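PDB 7AM1: protein SSD1 from Saccharomyces cerevisiae S288C, which binds untranslated regions of mRNAs and acts as a translational repressor, being a non-enzymatic pseudonuclease of the RNase II family. Local coordinates for residues Arg62-Asp67 and Ala285-Trp290; Asn179-Val184 and Arg758-Gln763; Leu449-Thr454 and Asn557-Glu562; Lys563-Leu568 and Leu654-His659; Ser745-Ile750 and Gly754-Val759. One frame throughout, in Å; residues are numbered along the deposited sequence.

Interaction 1 (Arg62-Asp67 and Ala285-Trp290); sequences RALEGD and ASIKRW
Arg62 lies over one face of the Trp290 indole. The contact joins two modules of this RNase II family protein. Strand 281-289, which ends just before Trp290, belongs to cold-shock domain 2, an OB-type fold. The loop 62-67 leads into strand 68-73 of a separate sheet, probably the first cold-shock domain. Along Arg62, CB comes first, 3.5 Å from Trp290 CD2, where the two rings are fused. Next, Arg62 CG makes a CH-pi contact, 3.5 Å from the centroid of the five-membered ring of Trp290 and almost on the ring normal. Arg62 CD then passes 3.3 Å from Trp290 O. Here the chain bends (chi3 -70°), and the guanidinium is turned nearly at right angles to the indole, the planes 85° apart. Its tip atom NH1 donates to Trp290 O at 2.8 Å, in both the guanidinium and the carbonyl planes. Tyr10 makes a cation-pi contact with the same guanidinium. The indole NE1 is bonded to Ser294 O. A glycine in place of Trp290 removes the platform under CB and CG and would probably leave the Arg62 chain freer to turn. Leu64 extends the contact: its CD2 meets the indole edge at CZ3, 4.1 Å away. The other branch, Leu64 CD1, meets Ile287 CD1 tip to tip at 3.7 Å.

Interaction 2 (Asn179-Val184 and Arg758-Gln763); sequences NDDVEV and RVHGDQ
The Asp181 carboxylate and the His760 imidazole are flat groups turned only 15° apart. They meet obliquely, Asp181 OD2 lying 4.1 Å from His760 CE1, and no hydrogen bond joins them. One face of the imidazole carries Arg758 CG, 3.5 Å above the ring plane and offset toward the rim. The contact sets helix 175-186 against the end of strand 755-760, an outer strand of the antiparallel sheet in the C-terminal OB-type domain. Both ring nitrogens of His760 have acidic partners: ND1 pairs with Asp154 and NE2 with Glu185. Such surroundings would probably favour the protonated imidazole. Asp181 OD2 has its salt bridge with Arg173, which also pairs with Asp762, so one arginine serves both sides of the contact. Past the histidine the strand gives way to a short 3-10 segment, 761-763. Gln763 there bonds through NE2 to Glu796. On the helix side, Val182 CG2 approaches that same Gln763 NE2 at 4.4 Å.

Interaction 3 (Leu449-Thr454 and Asn557-Glu562); sequences LSVVYT and NSTVAE
Helix 544-568 of the RNB domain packs across the domain's mixed beta sheet, and Tyr453 and Val451 of strand 446-456 meet Thr559 and Val560 of the helix. The axes of the two short segments pass 9.8 Å apart at 105°. The polar link is the hydrogen bond between Tyr453 OH and Thr559 OG1, 2.7 Å long. The two side chains come from opposite directions, and OG1 lies in the ring plane at the phenol edge. Thr559 OG1 is also bonded to Lys555 O, one turn back in the helix, and Tyr453 OH has a weak bond to the same carbonyl. A phenylalanine in place of Tyr453 would lack the hydroxyl and would probably leave Thr559 OG1 without its hydrogen bond to the sheet. The first torsion of Thr559 (-66°) sets OG1 anti to the carbonyl carbon and CG2 anti to the backbone N. The hydroxyl thereby meets the tyrosine while the methyl meets Val451. Thr559 CG2 and Val451 CG1 are 3.9 Å apart, their side chains sliding past each other. The second valine branch, Val451 CG2, touches Val560 CG2 at 4.0 Å. Phe506 meets the Tyr453 ring edge-to-face, and Val672 of helix 668-681 touches Val560. This is helix-on-sheet packing, with aliphatic branches in the interface and one hydroxyl pair beside them, within the RNB domain.

Interaction 4 (Lys563-Leu568 and Leu654-His659); sequences KIYTKL and LPIYTH
Ile656 is the first residue along 654-659 to touch helix 544-568. Its CG1 stands anti to the backbone N (chi1 -165°). With chi2 extended as well, this carries CD1 to the helix. Ile656 CD1 lies 3.7 Å from Tyr565 CB and 4.0 Å from Tyr565 CG. The two side chains cross at about a right angle, and the methyl reaches the root of the phenol side chain. The Tyr565 ring also meets Tyr647 edge-to-face. Ile656 in addition touches Glu562 of the same helix and Leu574 of strand 573-576. Within the RNB domain, this extended loop runs beside the last turns of helix 544-568 and then leads toward helix 668-681. Two residues on, Thr658 again turns its side chain to the helix. Its methyl CG2 lies 4.3 Å from Ile564 CD1, a loose apolar contact. The end of the Ile564 chain comes nearer the loop than its root does. The Thr658 hydroxyl has a separate partner, as OG1 is bonded to Leu573 O.

Interaction 5 (Ser745-Ile750 and Gly754-Val759); sequences SFDVFI and GIEKRV
Two first torsions bring Arg758 and Asp747 together: CG of Arg758 lies anti to the backbone N (176°), and CG of Asp747 anti to the carbonyl carbon (-61°). A further bend at chi3 of Arg758 swings the guanidinium over to the carboxylate. The pair sits on the antiparallel hairpin of strands 745-750 and 755-760, at one margin of the sheet in the C-terminal OB-type domain. The salt bridge is side-on and nearly coplanar, each oxygen using its syn lone pair. Arg758 NE donates to Asp747 OD1 at 2.6 Å, and Arg758 NH2 to Asp747 OD2 at 3.2 Å. Backbone bonds tie Phe746 to Val759 and Val748 to Lys757 in both directions. On the other face of the hairpin, Val759 CB stands over the Phe746 ring, 3.7 Å from its centroid, in a CH-pi contact. Ile750 CD1 and Ile755 CD1 lie side by side at 4.0 Å. Glu756 shares the face of the salt bridge and pairs with Lys629. Its OE2 comes 4.2 Å from Asp747 OD2, a like-charge approach probably eased by one water. That water donates to Asp747 OD2 at 2.8 Å and to Glu756 OE2 at 2.7 Å.

The five contacts fall into three regions. Interactions 2 and 5 are 11 Å apart, centre to centre, and share Arg758 and Val759 of strand 755-760 in the C-terminal OB-type domain. Interaction 5 builds the hairpin; interaction 2 brings helix 175-186 to its end. Interactions 3 and 4, 10 Å apart between centres, follow each other on helix 544-568 in the RNB domain. Asn557 and Tyr657 are probably hydrogen-bonded between them. Interaction 1, 28 Å from interaction 2 between centres, joins loop 62-67, probably of the first cold-shock domain, to cold-shock domain 2. In sequence, interactions 3 and 4 are nested in the loop that interaction 2 closes, so early and late parts of the chain meet well away from the RNB contacts.

Interaction 1 (Arg62-Asp67 and Ala285-Trp290)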
# COMPACT_ATOMS: atom_id res chain seq x y z
N ARG A 62 -16.29 21.50 -0.66
CA ARG A 62 -15.35 21.59 -1.77
C ARG A 62 -13.94 21.17 -1.40
O ARG A 62 -13.02 21.33 -2.21
CB ARG A 62 -15.34 23.02 -2.34
CG ARG A 62 -16.74 23.50 -2.74
CD ARG A 62 -16.83 25.02 -2.87
NE ARG A 62 -16.72 25.68 -1.57
CZ ARG A 62 -15.95 26.74 -1.32
NH1 ARG A 62 -15.22 27.29 -2.28
NH2 ARG A 62 -15.93 27.25 -0.10
N ALA A 63 -13.73 20.62 -0.21
CA ALA A 63 -12.42 20.10 0.15
C ALA A 63 -12.10 18.87 -0.68
O ALA A 63 -12.99 18.15 -1.15
CB ALA A 63 -12.36 19.77 1.64
N LEU A 64 -10.81 18.62 -0.89
CA LEU A 64 -10.35 17.48 -1.67
C LEU A 64 -9.65 16.47 -0.77
O LEU A 64 -9.19 16.78 0.33
CB LEU A 64 -9.39 17.92 -2.78
CG LEU A 64 -9.93 18.89 -3.84
CD1 LEU A 64 -8.80 19.34 -4.76
CD2 LEU A 64 -11.07 18.28 -4.64
N GLU A 65 -9.60 15.23 -1.27
CA GLU A 65 -8.84 14.17 -0.62
C GLU A 65 -7.45 14.66 -0.23
O GLU A 65 -6.75 15.28 -1.04
CB GLU A 65 -8.74 12.96 -1.56
CG GLU A 65 -7.82 11.85 -1.07
CD GLU A 65 -8.47 11.00 0.01
OE1 GLU A 65 -7.74 10.23 0.67
OE2 GLU A 65 -9.70 11.12 0.20
N GLY A 66 -7.07 14.39 1.01
CA GLY A 66 -5.76 14.74 1.51
C GLY A 66 -5.63 16.14 2.07
O GLY A 66 -4.62 16.45 2.71
N ASP A 67 -6.63 17.00 1.85
CA ASP A 67 -6.60 18.34 2.40
C ASP A 67 -6.51 18.30 3.92
O ASP A 67 -7.12 17.45 4.57
CB ASP A 67 -7.86 19.12 2.00
CG ASP A 67 -7.82 19.63 0.57
OD1 ASP A 67 -6.80 19.45 -0.12
OD2 ASP A 67 -8.82 20.24 0.14
N ALA A 285 -5.13 15.88 -15.76
CA ALA A 285 -5.78 17.15 -15.46
C ALA A 285 -5.37 17.62 -14.07
O ALA A 285 -4.84 16.86 -13.25
CB ALA A 285 -7.31 17.01 -15.53
N SER A 286 -5.62 18.91 -13.81
CA SER A 286 -5.42 19.50 -12.50
C SER A 286 -6.65 20.32 -12.14
O SER A 286 -7.36 20.81 -13.02
CB SER A 286 -4.17 20.40 -12.45
OG SER A 286 -2.98 19.63 -12.57
N ILE A 287 -6.90 20.46 -10.84
CA ILE A 287 -8.02 21.25 -10.35
C ILE A 287 -7.53 22.67 -10.08
O ILE A 287 -6.57 22.87 -9.33
CB ILE A 287 -8.63 20.62 -9.09
CG1 ILE A 287 -9.34 19.31 -9.45
CG2 ILE A 287 -9.58 21.59 -8.41
CD1 ILE A 287 -9.83 18.52 -8.26
N LYS A 288 -8.20 23.64 -10.69
CA LYS A 288 -7.80 25.04 -10.62
C LYS A 288 -8.63 25.86 -9.63
O LYS A 288 -8.09 26.72 -8.94
CB LYS A 288 -7.87 25.68 -12.01
CG LYS A 288 -6.63 26.48 -12.36
CD LYS A 288 -6.84 27.37 -13.58
CE LYS A 288 -5.60 28.21 -13.86
NZ LYS A 288 -5.77 29.09 -15.05
N ARG A 289 -9.94 25.64 -9.58
CA ARG A 289 -10.78 26.45 -8.70
C ARG A 289 -12.06 25.68 -8.42
O ARG A 289 -12.49 24.83 -9.20
CB ARG A 289 -11.12 27.81 -9.32
CG ARG A 289 -11.94 27.72 -10.60
CD ARG A 289 -12.04 29.06 -11.33
NE ARG A 289 -13.02 28.98 -12.41
CZ ARG A 289 -14.33 29.16 -12.26
NH1 ARG A 289 -14.84 29.47 -11.07
NH2 ARG A 289 -15.13 29.04 -13.30
N TRP A 290 -12.69 26.02 -7.29
CA TRP A 290 -13.98 25.45 -6.93
C TRP A 290 -14.69 26.46 -6.04
O TRP A 290 -14.57 26.43 -4.81
CB TRP A 290 -13.84 24.11 -6.23
CG TRP A 290 -15.13 23.34 -6.15
CD1 TRP A 290 -16.38 23.79 -6.49
CD2 TRP A 290 -15.29 22.00 -5.71
NE1 TRP A 290 -17.30 22.80 -6.28
CE2 TRP A 290 -16.67 21.69 -5.80
CE3 TRP A 290 -14.41 21.02 -5.24
CZ2 TRP A 290 -17.18 20.45 -5.44
CZ3 TRP A 290 -14.92 19.79 -4.88
CH2 TRP A 290 -16.29 19.51 -4.98

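Interaction 2 (Asn179-Val184 and Arg758-Gln763)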
# COMPACT_ATOMS: atom_id res chain seq x y z
N ASN A 179 -22.18 -0.88 -10.86
CA ASN A 179 -21.11 -0.37 -11.71
C ASN A 179 -19.98 0.21 -10.87
O ASN A 179 -18.80 -0.08 -11.11
CB ASN A 179 -21.64 0.69 -12.66
CG ASN A 179 -22.47 0.11 -13.77
OD1 ASN A 179 -22.67 -1.10 -13.86
ND2 ASN A 179 -22.96 0.99 -14.64
N ASP A 180 -20.32 1.04 -9.88
CA ASP A 180 -19.30 1.64 -9.03
C ASP A 180 -18.54 0.58 -8.23
O ASP A 180 -17.32 0.66 -8.08
CB ASP A 180 -19.93 2.66 -8.08
CG ASP A 180 -20.41 3.91 -8.80
OD1 ASP A 180 -20.05 4.11 -9.98
OD2 ASP A 180 -21.16 4.69 -8.18
N ASP A 181 -19.26 -0.42 -7.72
CA ASP A 181 -18.63 -1.45 -6.90
C ASP A 181 -17.57 -2.22 -7.69
O ASP A 181 -16.50 -2.52 -7.16
CB ASP A 181 -19.69 -2.42 -6.37
CG ASP A 181 -20.40 -1.89 -5.13
OD1 ASP A 181 -19.96 -0.85 -4.58
OD2 ASP A 181 -21.40 -2.51 -4.71
N VAL A 182 -17.87 -2.57 -8.94
CA VAL A 182 -16.91 -3.35 -9.72
C VAL A 182 -15.58 -2.61 -9.82
O VAL A 182 -14.51 -3.21 -9.75
CB VAL A 182 -17.48 -3.68 -11.11
CG1 VAL A 182 -16.45 -4.45 -11.94
CG2 VAL A 182 -18.75 -4.50 -11.00
N GLU A 183 -15.64 -1.29 -9.97
CA GLU A 183 -14.41 -0.50 -10.03
C GLU A 183 -13.76 -0.38 -8.66
O GLU A 183 -12.57 -0.68 -8.49
CB GLU A 183 -14.68 0.88 -10.63
CG GLU A 183 -15.11 0.84 -12.08
CD GLU A 183 -15.41 2.22 -12.63
OE1 GLU A 183 -15.90 3.07 -11.86
OE2 GLU A 183 -15.11 2.47 -13.82
N VAL A 184 -14.51 0.08 -7.66
CA VAL A 184 -13.92 0.32 -6.34
C VAL A 184 -13.36 -0.97 -5.76
O VAL A 184 -12.23 -1.02 -5.27
CB VAL A 184 -14.94 0.97 -5.40
CG1 VAL A 184 -14.37 1.02 -3.99
CG2 VAL A 184 -15.29 2.37 -5.87
N ARG A 758 -15.01 -9.51 -3.09
CA ARG A 758 -16.35 -9.70 -2.55
C ARG A 758 -17.24 -10.42 -3.55
O ARG A 758 -17.38 -9.98 -4.70
CB ARG A 758 -16.97 -8.36 -2.17
CG ARG A 758 -18.40 -8.43 -1.68
CD ARG A 758 -18.80 -7.15 -0.97
NE ARG A 758 -17.95 -6.93 0.20
CZ ARG A 758 -17.78 -5.76 0.81
NH1 ARG A 758 -18.39 -4.67 0.35
NH2 ARG A 758 -16.99 -5.69 1.87
N VAL A 759 -17.86 -11.51 -3.11
CA VAL A 759 -18.88 -12.21 -3.88
C VAL A 759 -20.22 -11.56 -3.59
O VAL A 759 -20.62 -11.41 -2.43
CB VAL A 759 -18.91 -13.71 -3.52
CG1 VAL A 759 -20.04 -14.41 -4.27
CG2 VAL A 759 -17.57 -14.37 -3.83
N HIS A 760 -20.92 -11.15 -4.65
CA HIS A 760 -22.21 -10.48 -4.53
C HIS A 760 -23.33 -11.44 -4.91
O HIS A 760 -23.29 -12.07 -5.98
CB HIS A 760 -22.25 -9.24 -5.42
CG HIS A 760 -21.28 -8.18 -5.01
ND1 HIS A 760 -21.55 -7.26 -4.03
CD2 HIS A 760 -20.02 -7.93 -5.43
CE1 HIS A 760 -20.51 -6.47 -3.87
NE2 HIS A 760 -19.56 -6.85 -4.71
N GLY A 761 -24.34 -11.53 -4.04
CA GLY A 761 -25.46 -12.41 -4.32
C GLY A 761 -26.18 -12.05 -5.61
O GLY A 761 -26.65 -12.93 -6.34
N ASP A 762 -26.28 -10.76 -5.91
CA ASP A 762 -26.98 -10.31 -7.10
C ASP A 762 -26.19 -10.53 -8.39
O ASP A 762 -26.61 -10.06 -9.44
CB ASP A 762 -27.37 -8.83 -6.98
CG ASP A 762 -26.16 -7.92 -6.91
OD1 ASP A 762 -25.04 -8.37 -7.21
OD2 ASP A 762 -26.35 -6.73 -6.54
N GLN A 763 -25.05 -11.21 -8.31
CA GLN A 763 -24.33 -11.64 -9.51
C GLN A 763 -24.27 -13.15 -9.62
O GLN A 763 -23.60 -13.68 -10.51
CB GLN A 763 -22.93 -11.03 -9.53
CG GLN A 763 -22.97 -9.52 -9.76
CD GLN A 763 -21.61 -8.87 -9.75
OE1 GLN A 763 -20.78 -9.15 -8.88
NE2 GLN A 763 -21.36 -8.00 -10.73

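Interaction 3 (Leu449-Thr454 and Asn557-Glu562)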
# COMPACT_ATOMS: atom_id res chain seq x y z
N LEU A 449 27.59 6.33 6.76
CA LEU A 449 27.20 6.60 8.13
C LEU A 449 26.90 5.26 8.78
O LEU A 449 26.14 4.46 8.23
CB LEU A 449 25.97 7.52 8.20
CG LEU A 449 26.10 8.92 7.59
CD1 LEU A 449 24.79 9.71 7.73
CD2 LEU A 449 27.25 9.70 8.21
N SER A 450 27.52 5.00 9.93
CA SER A 450 27.48 3.67 10.51
C SER A 450 26.87 3.69 11.91
O SER A 450 27.07 4.64 12.67
CB SER A 450 28.88 3.06 10.58
OG SER A 450 29.45 2.93 9.29
N VAL A 451 26.13 2.63 12.22
CA VAL A 451 25.67 2.33 13.57
C VAL A 451 26.26 0.98 13.95
O VAL A 451 25.95 -0.04 13.31
CB VAL A 451 24.14 2.32 13.66
CG1 VAL A 451 23.70 1.92 15.06
CG2 VAL A 451 23.57 3.69 13.28
N VAL A 452 27.13 0.96 14.96
CA VAL A 452 27.88 -0.22 15.35
C VAL A 452 27.44 -0.65 16.74
O VAL A 452 27.57 0.12 17.70
CB VAL A 452 29.40 0.03 15.31
CG1 VAL A 452 30.17 -1.22 15.69
CG2 VAL A 452 29.80 0.51 13.92
N TYR A 453 26.89 -1.85 16.85
CA TYR A 453 26.44 -2.39 18.12
C TYR A 453 27.49 -3.34 18.68
O TYR A 453 27.99 -4.21 17.96
CB TYR A 453 25.11 -3.13 17.97
CG TYR A 453 23.99 -2.27 17.40
CD1 TYR A 453 23.27 -1.41 18.22
CD2 TYR A 453 23.67 -2.32 16.05
CE1 TYR A 453 22.26 -0.62 17.70
CE2 TYR A 453 22.65 -1.53 15.53
CZ TYR A 453 21.95 -0.69 16.36
OH TYR A 453 20.94 0.09 15.85
N THR A 454 27.82 -3.17 19.96
CA THR A 454 28.62 -4.13 20.71
C THR A 454 27.67 -5.02 21.50
O THR A 454 26.81 -4.51 22.23
CB THR A 454 29.61 -3.43 21.64
OG1 THR A 454 30.53 -2.66 20.87
CG2 THR A 454 30.37 -4.44 22.46
N ASN A 557 17.33 2.28 12.43
CA ASN A 557 16.48 3.46 12.37
C ASN A 557 16.03 3.89 13.76
O ASN A 557 15.93 5.08 14.05
CB ASN A 557 15.26 3.20 11.49
CG ASN A 557 15.60 3.17 10.01
OD1 ASN A 557 16.46 3.90 9.54
ND2 ASN A 557 14.88 2.33 9.27
N SER A 558 15.71 2.91 14.62
CA SER A 558 15.33 3.21 15.99
C SER A 558 16.45 3.93 16.73
O SER A 558 16.22 4.90 17.46
CB SER A 558 14.96 1.92 16.71
OG SER A 558 14.71 2.14 18.08
N THR A 559 17.69 3.46 16.55
CA THR A 559 18.83 4.05 17.23
C THR A 559 19.06 5.48 16.77
O THR A 559 19.32 6.37 17.59
CB THR A 559 20.08 3.20 16.98
OG1 THR A 559 19.90 1.91 17.60
CG2 THR A 559 21.33 3.87 17.52
N VAL A 560 18.97 5.72 15.47
CA VAL A 560 19.19 7.05 14.94
C VAL A 560 18.10 8.01 15.41
O VAL A 560 18.38 9.15 15.80
CB VAL A 560 19.29 6.99 13.40
CG1 VAL A 560 19.29 8.39 12.79
CG2 VAL A 560 20.55 6.23 13.00
N ALA A 561 16.84 7.55 15.42
CA ALA A 561 15.74 8.38 15.90
C ALA A 561 15.98 8.82 17.35
O ALA A 561 15.79 9.99 17.69
CB ALA A 561 14.41 7.63 15.79
N GLU A 562 16.37 7.87 18.21
CA GLU A 562 16.64 8.19 19.61
C GLU A 562 17.77 9.22 19.72
O GLU A 562 17.69 10.15 20.53
CB GLU A 562 17.00 6.91 20.36
CG GLU A 562 15.84 5.94 20.51
CD GLU A 562 16.24 4.58 21.06
OE1 GLU A 562 17.46 4.33 21.22
OE2 GLU A 562 15.34 3.75 21.31

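Interaction 4 (Lys563-Leu568 and Leu654-His659)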
# COMPACT_ATOMS: atom_id res chain seq x y z
N LYS A 563 18.81 9.06 18.91
CA LYS A 563 19.96 9.95 18.98
C LYS A 563 19.61 11.37 18.56
O LYS A 563 19.95 12.33 19.25
CB LYS A 563 21.09 9.40 18.10
CG LYS A 563 22.33 10.27 18.09
CD LYS A 563 23.59 9.46 17.85
CE LYS A 563 23.88 8.53 19.02
N ILE A 564 18.93 11.53 17.41
CA ILE A 564 18.66 12.87 16.92
C ILE A 564 17.62 13.57 17.77
O ILE A 564 17.66 14.80 17.94
CB ILE A 564 18.25 12.87 15.43
CG1 ILE A 564 16.94 12.12 15.21
CG2 ILE A 564 19.38 12.28 14.58
CD1 ILE A 564 16.44 12.15 13.76
N TYR A 565 16.65 12.84 18.32
CA TYR A 565 15.69 13.51 19.19
C TYR A 565 16.34 13.97 20.48
O TYR A 565 16.07 15.08 20.97
CB TYR A 565 14.50 12.61 19.50
CG TYR A 565 13.49 13.33 20.37
CD1 TYR A 565 12.85 14.47 19.90
CD2 TYR A 565 13.22 12.90 21.66
CE1 TYR A 565 11.95 15.16 20.68
CE2 TYR A 565 12.32 13.59 22.46
CZ TYR A 565 11.69 14.72 21.96
OH TYR A 565 10.78 15.42 22.74
N THR A 566 17.21 13.14 21.06
CA THR A 566 17.90 13.50 22.29
C THR A 566 18.72 14.77 22.12
O THR A 566 18.69 15.66 22.98
CB THR A 566 18.78 12.35 22.77
OG1 THR A 566 17.95 11.29 23.25
CG2 THR A 566 19.71 12.82 23.89
N LYS A 567 19.44 14.90 21.01
CA LYS A 567 20.34 16.04 20.83
C LYS A 567 19.66 17.24 20.17
O LYS A 567 19.85 18.38 20.62
CB LYS A 567 21.56 15.62 20.01
N LEU A 568 18.87 17.02 19.11
CA LEU A 568 18.23 18.12 18.40
C LEU A 568 16.81 18.41 18.89
O LEU A 568 16.28 19.48 18.56
CB LEU A 568 18.15 17.84 16.90
CG LEU A 568 19.45 17.78 16.10
CD1 LEU A 568 19.13 17.77 14.61
CD2 LEU A 568 20.37 18.94 16.46
N LEU A 654 7.27 0.43 18.40
CA LEU A 654 8.43 1.22 18.77
C LEU A 654 8.02 2.57 19.35
O LEU A 654 7.09 3.20 18.85
CB LEU A 654 9.35 1.44 17.56
CG LEU A 654 10.15 0.20 17.16
CD1 LEU A 654 10.96 0.46 15.90
CD2 LEU A 654 11.07 -0.25 18.29
N PRO A 655 8.69 3.02 20.43
CA PRO A 655 8.33 4.31 21.03
C PRO A 655 8.77 5.51 20.22
O PRO A 655 8.24 6.62 20.42
CB PRO A 655 9.04 4.27 22.39
CG PRO A 655 10.22 3.39 22.16
CD PRO A 655 9.79 2.35 21.16
N ILE A 656 9.75 5.35 19.34
CA ILE A 656 10.23 6.44 18.50
C ILE A 656 10.88 5.80 17.28
O ILE A 656 11.38 4.68 17.34
CB ILE A 656 11.21 7.36 19.27
CG1 ILE A 656 11.42 8.68 18.53
CG2 ILE A 656 12.54 6.65 19.51
CD1 ILE A 656 12.14 9.73 19.38
N TYR A 657 10.84 6.51 16.16
CA TYR A 657 11.32 5.95 14.90
C TYR A 657 11.62 7.09 13.94
O TYR A 657 11.16 8.22 14.12
CB TYR A 657 10.28 4.98 14.31
CG TYR A 657 10.83 3.99 13.30
CD1 TYR A 657 11.78 3.05 13.67
CD2 TYR A 657 10.36 3.96 11.99
CE1 TYR A 657 12.29 2.14 12.77
CE2 TYR A 657 10.86 3.05 11.07
CZ TYR A 657 11.82 2.14 11.47
OH TYR A 657 12.33 1.22 10.58
N THR A 658 12.42 6.77 12.93
CA THR A 658 12.63 7.65 11.79
C THR A 658 13.17 6.81 10.65
O THR A 658 13.27 5.58 10.75
CB THR A 658 13.57 8.82 12.12
OG1 THR A 658 13.54 9.75 11.03
CG2 THR A 658 15.00 8.34 12.33
N HIS A 659 13.53 7.48 9.55
CA HIS A 659 14.04 6.82 8.36
C HIS A 659 15.45 7.30 8.06
O HIS A 659 15.67 8.49 7.79
CB HIS A 659 13.12 7.05 7.17
CG HIS A 659 12.01 6.05 7.07
ND1 HIS A 659 11.05 6.11 6.09
CD2 HIS A 659 11.73 4.96 7.82
CE1 HIS A 659 10.21 5.10 6.24
NE2 HIS A 659 10.60 4.39 7.28

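Interaction 5 (Ser745-Ile750 and Gly754-Val759)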
# COMPACT_ATOMS: atom_id res chain seq x y z
N SER A 745 -23.77 -10.82 0.53
CA SER A 745 -22.44 -10.89 -0.07
C SER A 745 -21.50 -11.45 0.98
O SER A 745 -21.87 -11.63 2.14
CB SER A 745 -21.97 -9.51 -0.55
OG SER A 745 -21.90 -8.59 0.52
N PHE A 746 -20.27 -11.73 0.55
CA PHE A 746 -19.25 -12.16 1.49
C PHE A 746 -17.89 -11.91 0.86
O PHE A 746 -17.75 -11.92 -0.37
CB PHE A 746 -19.41 -13.63 1.90
CG PHE A 746 -19.39 -14.61 0.75
CD1 PHE A 746 -20.54 -14.86 0.02
CD2 PHE A 746 -18.24 -15.30 0.43
CE1 PHE A 746 -20.54 -15.78 -1.03
CE2 PHE A 746 -18.22 -16.22 -0.62
CZ PHE A 746 -19.38 -16.46 -1.35
N ASP A 747 -16.89 -11.69 1.71
CA ASP A 747 -15.53 -11.44 1.28
C ASP A 747 -14.71 -12.72 1.32
O ASP A 747 -14.85 -13.53 2.25
CB ASP A 747 -14.87 -10.36 2.14
CG ASP A 747 -15.60 -9.03 2.07
OD1 ASP A 747 -16.31 -8.80 1.07
OD2 ASP A 747 -15.46 -8.22 3.02
N VAL A 748 -13.88 -12.91 0.31
CA VAL A 748 -12.95 -14.02 0.24
C VAL A 748 -11.57 -13.44 0.02
O VAL A 748 -11.41 -12.37 -0.56
CB VAL A 748 -13.31 -15.02 -0.88
CG1 VAL A 748 -14.68 -15.64 -0.63
CG2 VAL A 748 -13.29 -14.33 -2.24
N PHE A 749 -10.55 -14.15 0.49
CA PHE A 749 -9.18 -13.79 0.17
C PHE A 749 -8.47 -15.02 -0.35
O PHE A 749 -8.83 -16.16 -0.04
CB PHE A 749 -8.45 -13.15 1.37
CG PHE A 749 -8.21 -14.08 2.51
CD1 PHE A 749 -9.26 -14.46 3.34
CD2 PHE A 749 -6.94 -14.55 2.78
CE1 PHE A 749 -9.04 -15.31 4.40
CE2 PHE A 749 -6.72 -15.40 3.84
CZ PHE A 749 -7.77 -15.78 4.66
N ILE A 750 -7.47 -14.77 -1.18
CA ILE A 750 -6.75 -15.82 -1.89
C ILE A 750 -5.28 -15.56 -1.61
O ILE A 750 -4.66 -14.73 -2.29
CB ILE A 750 -7.08 -15.79 -3.39
CG1 ILE A 750 -8.60 -15.67 -3.59
CG2 ILE A 750 -6.57 -17.05 -4.07
CD1 ILE A 750 -9.04 -15.41 -5.02
N GLY A 754 -2.62 -12.80 -3.10
CA GLY A 754 -2.59 -11.59 -2.29
C GLY A 754 -3.72 -10.63 -2.61
O GLY A 754 -3.49 -9.42 -2.69
N ILE A 755 -4.93 -11.15 -2.80
CA ILE A 755 -6.09 -10.31 -3.07
C ILE A 755 -7.24 -10.70 -2.15
O ILE A 755 -7.32 -11.82 -1.64
CB ILE A 755 -6.55 -10.38 -4.55
CG1 ILE A 755 -6.95 -11.81 -4.93
CG2 ILE A 755 -5.46 -9.82 -5.46
CD1 ILE A 755 -7.48 -11.94 -6.36
N GLU A 756 -8.12 -9.73 -1.94
CA GLU A 756 -9.33 -9.89 -1.16
C GLU A 756 -10.45 -9.26 -1.97
O GLU A 756 -10.33 -8.10 -2.39
CB GLU A 756 -9.20 -9.21 0.21
CG GLU A 756 -10.46 -9.23 1.06
CD GLU A 756 -10.48 -8.16 2.13
OE1 GLU A 756 -9.76 -7.15 2.01
OE2 GLU A 756 -11.23 -8.34 3.12
N LYS A 757 -11.52 -10.02 -2.22
CA LYS A 757 -12.60 -9.56 -3.08
C LYS A 757 -13.93 -10.04 -2.52
O LYS A 757 -13.99 -10.88 -1.62
CB LYS A 757 -12.41 -10.07 -4.52
CG LYS A 757 -11.20 -9.46 -5.22
CD LYS A 757 -11.47 -8.05 -5.69
CE LYS A 757 -10.20 -7.22 -5.80
NZ LYS A 757 -9.94 -6.44 -4.55
N ARG A 758 -15.01 -9.51 -3.09
CA ARG A 758 -16.35 -9.70 -2.55
C ARG A 758 -17.24 -10.42 -3.55
O ARG A 758 -17.38 -9.98 -4.70
CB ARG A 758 -16.97 -8.36 -2.17
CG ARG A 758 -18.40 -8.43 -1.68
CD ARG A 758 -18.80 -7.15 -0.97
NE ARG A 758 -17.95 -6.93 0.20
CZ ARG A 758 -17.78 -5.76 0.81
NH1 ARG A 758 -18.39 -4.67 0.35
NH2 ARG A 758 -16.99 -5.69 1.87
N VAL A 759 -17.86 -11.51 -3.11
CA VAL A 759 -18.88 -12.21 -3.88
C VAL A 759 -20.22 -11.56 -3.59
O VAL A 759 -20.62 -11.41 -2.43
CB VAL A 759 -18.91 -13.71 -3.52
CG1 VAL A 759 -20.04 -14.41 -4.27
CG2 VAL A 759 -17.57 -14.37 -3.83
O HOH W 1 -13.36 -8.69 4.81